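PDB 4FDF: molybdenum cofactor biosynthesis protein C 2 from Mycobacterium tuberculosis, which probably catalyses formation of cyclic pyranopterin monophosphate from (8S)-3',8-cyclo-7,8-dihydroguanosine 5'-triphosphate, with release of diphosphate, in molybdenum cofactor biosynthesis. Local coordinates for the interface of chains A and B. Residues are numbered along the deposited sequence; one frame, centred on the assembly and turned at random. Chains: chain A/B, Molybdenum cofactor biosynthesis protein C 2.

The interface of chains A and B. Residues chain A 148-152; chain B 147-151.
Antiparallel pairing of the two copies of strand 147-156 across a two-fold axis joins a pair of MoaC subunits, whose ferredoxin-like folds thereby meet edge to edge within the homohexamer, a trimer of dimers. A:Ile148 pairs with B:Ile151 and A:Ile151 with B:Ile148, each couple sharing two backbone hydrogen bonds. The straightest runs from B:Ile148 N to A:Ile151 O (2.9 Å, 173° at H); its reciprocal, from A:Ile151 N to B:Ile148 O, is 2.8 Å long and more bent. All four carbonyls receive their N-H in the carbonyl plane.

The four isoleucines stand on one face of this ribbon in apolar contact through their CB atoms, A:Ile151 CB lying 3.9 Å from B:Ile148 CB. In each, CG1 is anti to the carbonyl carbon and CG2 anti to the backbone N, and the branches point away from the ribbon. Isoleucine, a good strand former, covers this face with carbon while its N-H and C=O serve the pairing.

The opposite face is polar and tightly drawn together. Both copies of Asp150 have positive phi, interrupting the regular strand and turning their N-H toward the partner's Asp149. A:Asp150 N donates to the anti lone pair of B:Asp149 OD1 at 2.9 Å, whereas B:Asp150 N approaches A:Asp149 OD1 nearly along its C-O axis. Aspartate suits position 149 because its short arm brings a carboxylate oxygen to these amides. The two Asp149 side chains cross obliquely at the axis, planes 23° apart, and A:Asp149 OD1 lies 2.7 Å from B:Asp149 OD1; so short an approach suggests a shared proton, although none is seen.

The rim is looser. A:Arg152 CG takes the crowded position between backbone N and carbonyl carbon (chi1 69°), and the extended chain carries the guanidinium to A:Asp150: A:Arg152 NH1 donates in plane to A:Asp150 O and forms a salt bridge with A:Asp150 OD2 (3.1 Å), probably easing the local negative charge. A:Arg152 CB rests 4.0 Å from B:Leu147 CB, a peripheral apolar touch.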
# COMPACT_ATOMS: atom_id res chain seq x y z
N ILE A 148 -18.99 -15.78 -8.00
CA ILE A 148 -18.76 -14.51 -8.70
C ILE A 148 -18.60 -14.82 -10.19
O ILE A 148 -17.68 -15.54 -10.61
CB ILE A 148 -17.51 -13.73 -8.15
CG1 ILE A 148 -17.73 -13.32 -6.69
CG2 ILE A 148 -17.23 -12.50 -8.98
CD1 ILE A 148 -16.45 -12.90 -5.93
N ASP A 149 -19.51 -14.28 -10.99
CA ASP A 149 -19.67 -14.73 -12.36
C ASP A 149 -19.72 -13.58 -13.35
O ASP A 149 -20.09 -12.46 -13.00
CB ASP A 149 -20.97 -15.53 -12.46
CG ASP A 149 -20.82 -16.81 -13.24
OD1 ASP A 149 -19.67 -17.24 -13.48
OD2 ASP A 149 -21.85 -17.41 -13.59
N ASP A 150 -19.31 -13.87 -14.58
CA ASP A 150 -19.61 -13.01 -15.73
C ASP A 150 -19.04 -11.59 -15.57
O ASP A 150 -19.70 -10.60 -15.85
CB ASP A 150 -21.14 -13.01 -15.97
CG ASP A 150 -21.52 -12.67 -17.42
OD1 ASP A 150 -20.74 -12.96 -18.35
OD2 ASP A 150 -22.64 -12.13 -17.62
N ILE A 151 -17.80 -11.50 -15.12
CA ILE A 151 -17.07 -10.24 -15.08
C ILE A 151 -16.59 -9.88 -16.50
O ILE A 151 -15.85 -10.64 -17.13
CB ILE A 151 -15.90 -10.27 -14.03
CG1 ILE A 151 -16.46 -10.39 -12.61
CG2 ILE A 151 -15.01 -9.01 -14.14
CD1 ILE A 151 -15.39 -10.63 -11.54
N ARG A 152 -17.04 -8.73 -17.00
CA ARG A 152 -16.82 -8.38 -18.41
C ARG A 152 -16.86 -6.86 -18.65
O ARG A 152 -17.44 -6.12 -17.85
CB ARG A 152 -17.88 -9.06 -19.28
CG ARG A 152 -19.28 -8.49 -19.07
CD ARG A 152 -20.38 -9.45 -19.46
NE ARG A 152 -21.69 -8.79 -19.38
CZ ARG A 152 -22.41 -8.67 -18.27
NH1 ARG A 152 -21.98 -9.18 -17.12
NH2 ARG A 152 -23.59 -8.05 -18.32
N LEU B 147 -14.06 -12.90 -20.92
CA LEU B 147 -14.72 -12.64 -19.66
C LEU B 147 -14.23 -13.56 -18.56
O LEU B 147 -13.65 -14.61 -18.82
CB LEU B 147 -16.25 -12.66 -19.80
CG LEU B 147 -17.09 -13.90 -20.15
CD1 LEU B 147 -16.63 -14.55 -21.45
CD2 LEU B 147 -17.13 -14.91 -19.00
N ILE B 148 -14.47 -13.12 -17.32
CA ILE B 148 -13.99 -13.81 -16.13
C ILE B 148 -15.19 -14.45 -15.44
O ILE B 148 -16.17 -13.78 -15.10
CB ILE B 148 -13.24 -12.83 -15.18
CG1 ILE B 148 -11.94 -12.33 -15.85
CG2 ILE B 148 -12.93 -13.50 -13.84
CD1 ILE B 148 -11.34 -11.07 -15.19
N ASP B 149 -15.09 -15.76 -15.22
CA ASP B 149 -16.23 -16.57 -14.85
C ASP B 149 -15.93 -17.49 -13.67
O ASP B 149 -14.76 -17.86 -13.44
CB ASP B 149 -16.63 -17.44 -16.06
CG ASP B 149 -18.08 -17.26 -16.48
OD1 ASP B 149 -18.79 -16.42 -15.88
OD2 ASP B 149 -18.49 -17.96 -17.43
N ASP B 150 -16.98 -17.86 -12.95
CA ASP B 150 -17.00 -19.00 -12.03
C ASP B 150 -15.90 -18.93 -10.95
O ASP B 150 -15.22 -19.91 -10.65
CB ASP B 150 -16.92 -20.30 -12.85
CG ASP B 150 -17.69 -21.45 -12.22
OD1 ASP B 150 -18.83 -21.26 -11.73
OD2 ASP B 150 -17.15 -22.58 -12.24
N ILE B 151 -15.72 -17.74 -10.38
CA ILE B 151 -14.82 -17.58 -9.24
C ILE B 151 -15.51 -18.11 -7.98
O ILE B 151 -16.55 -17.61 -7.59
CB ILE B 151 -14.38 -16.11 -9.07
CG1 ILE B 151 -13.49 -15.71 -10.25
CG2 ILE B 151 -13.66 -15.92 -7.70
CD1 ILE B 151 -13.31 -14.22 -10.43